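Long-range contact in AT-less polyketide synthase (Streptomyces platensis subsp. rosaceus, PDB 4TKT), which probably catalyses decarboxylative condensation as a ketosynthase domain of an AT-less type I polyketide synthase in isomigrastatin biosynthesis: residues A[317-322]-A[353-358]. Numbering follows the deposited sequence.
Sequences CIEAHG and GSAKSN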
loop_
_atom_site.group_PDB
_atom_site.type_symbol
_atom_site.label_atom_id
_atom_site.label_comp_id
_atom_site.label_asym_id
_atom_site.label_seq_id
_atom_site.Cartn_x
_atom_site.Cartn_y
_atom_site.Cartn_z
ATOM N N CYS A 317 -20.414 0.988 1.922
ATOM C CA CYS A 317 -19.487 1.714 2.779
ATOM C C CYS A 317 -18.781 2.841 2.033
ATOM O O CYS A 317 -18.385 2.685 0.878
ATOM C CB CYS A 317 -18.453 0.750 3.370
ATOM S SG CYS A 317 -17.139 1.536 4.329
ATOM N N ILE A 318 -18.637 3.978 2.703
ATOM C CA ILE A 318 -17.863 5.094 2.177
ATOM C C ILE A 318 -16.674 5.381 3.086
ATOM O O ILE A 318 -16.848 5.693 4.265
ATOM C CB ILE A 318 -18.709 6.374 2.047
ATOM C CG1 ILE A 318 -19.767 6.219 0.954
ATOM C CG2 ILE A 318 -17.817 7.566 1.744
ATOM C CD1 ILE A 318 -19.205 6.215 -0.448
ATOM N N GLU A 319 -15.469 5.261 2.542
ATOM C CA GLU A 319 -14.271 5.673 3.261
ATOM C C GLU A 319 -13.997 7.144 2.962
ATOM O O GLU A 319 -13.464 7.489 1.906
ATOM C CB GLU A 319 -13.073 4.798 2.882
ATOM C CG GLU A 319 -11.740 5.251 3.468
ATOM C CD GLU A 319 -11.705 5.207 4.983
ATOM O OE1 GLU A 319 -12.553 4.515 5.585
ATOM O OE2 GLU A 319 -10.824 5.867 5.574
ATOM N N ALA A 320 -14.377 8.005 3.899
ATOM C CA ALA A 320 -14.370 9.447 3.675
ATOM C C ALA A 320 -13.000 10.088 3.888
ATOM O O ALA A 320 -12.097 9.488 4.470
ATOM C CB ALA A 320 -15.400 10.113 4.578
ATOM N N HIS A 321 -12.865 11.314 3.396
ATOM C CA HIS A 321 -11.689 12.133 3.651
ATOM C C HIS A 321 -11.539 12.324 5.157
ATOM O O HIS A 321 -10.533 11.926 5.743
ATOM C CB HIS A 321 -11.817 13.479 2.933
ATOM C CG HIS A 321 -10.542 14.259 2.864
ATOM N ND1 HIS A 321 -9.356 13.712 2.423
ATOM C CD2 HIS A 321 -10.272 15.552 3.162
ATOM C CE1 HIS A 321 -8.409 14.631 2.462
ATOM N NE2 HIS A 321 -8.937 15.757 2.906
ATOM N N GLY A 322 -12.559 12.925 5.766
ATOM C CA GLY A 322 -12.687 13.030 7.211
ATOM C C GLY A 322 -11.467 13.495 7.980
ATOM O O GLY A 322 -10.954 12.772 8.831
ATOM N N GLY A 353 -16.870 6.301 7.647
ATOM C CA GLY A 353 -15.814 6.454 8.630
ATOM C C GLY A 353 -14.520 6.843 7.945
ATOM O O GLY A 353 -14.467 6.914 6.717
ATOM N N SER A 354 -13.477 7.097 8.729
ATOM C CA SER A 354 -12.184 7.475 8.164
ATOM C C SER A 354 -11.017 6.838 8.908
ATOM O O SER A 354 -10.984 6.819 10.138
ATOM C CB SER A 354 -12.019 8.996 8.168
ATOM O OG SER A 354 -10.771 9.366 7.604
ATOM N N ALA A 355 -10.052 6.327 8.148
ATOM C CA ALA A 355 -8.847 5.748 8.725
ATOM C C ALA A 355 -7.996 6.821 9.393
ATOM O O ALA A 355 -7.152 6.516 10.235
ATOM C CB ALA A 355 -8.043 5.024 7.659
ATOM N N LYS A 356 -8.223 8.077 9.018
ATOM C CA LYS A 356 -7.478 9.194 9.591
ATOM C C LYS A 356 -7.697 9.300 11.097
ATOM O O LYS A 356 -6.858 9.835 11.821
ATOM C CB LYS A 356 -7.866 10.505 8.908
ATOM C CG LYS A 356 -7.496 10.558 7.437
ATOM C CD LYS A 356 -7.569 11.973 6.895
ATOM C CE LYS A 356 -7.209 12.014 5.417
ATOM N NZ LYS A 356 -8.190 11.277 4.578
ATOM N N SER A 357 -8.824 8.779 11.570
ATOM C CA SER A 357 -9.099 8.747 12.998
ATOM C C SER A 357 -8.199 7.723 13.682
ATOM O O SER A 357 -8.035 7.744 14.902
ATOM C CB SER A 357 -10.573 8.426 13.259
ATOM O OG SER A 357 -10.920 7.151 12.746
ATOM N N ASN A 358 -7.616 6.831 12.888
ATOM C CA ASN A 358 -6.705 5.816 13.405
ATOM C C ASN A 358 -5.241 6.220 13.289
ATOM O O ASN A 358 -4.481 6.119 14.254
ATOM C CB ASN A 358 -6.915 4.487 12.676
ATOM C CG ASN A 358 -8.285 3.898 12.918
ATOM O OD1 ASN A 358 -9.211 4.103 12.131
ATOM N ND2 ASN A 358 -8.423 3.155 14.010
#
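K356, G353 and E319 carry this contact between neighbouring parallel strands, 317-319 and 350-353, of the thiolase-fold ketosynthase, at the point where both segments leave the sheet. A320 N donates to G353 O at 3.0 Å, while the return bond from G353 N to I318 O is weak. E319, its CG anti to the backbone N (chi1 174°) and its chain bent at chi2, runs alongside the second strand's end; the syn lone pair of OE2 takes the N-H of A355 at 2.7 Å, and OE1 forms a salt bridge with K373 on helix 366-380. K356 runs with its CD and CE against H321 O and bends at chi4 (65°), which turns NZ onto an in-plane lone pair of H321 O, 2.7 Å away. An alanine in place of K356 would probably cost H321 O its shorter bond, the one from NZ, and open a gap beside the H321 carbonyl and ring. In this family, the histidine and lysine of the EAHGTGT and KSNIGH motifs belong to the active site, consistent with H321 and K356 here. S354 OG reaches the same H321 O at 3.2 Å from above the carbonyl plane and itself accepts a hydrogen bond from K356 N, capping the turn into the helix, at 3.2 Å.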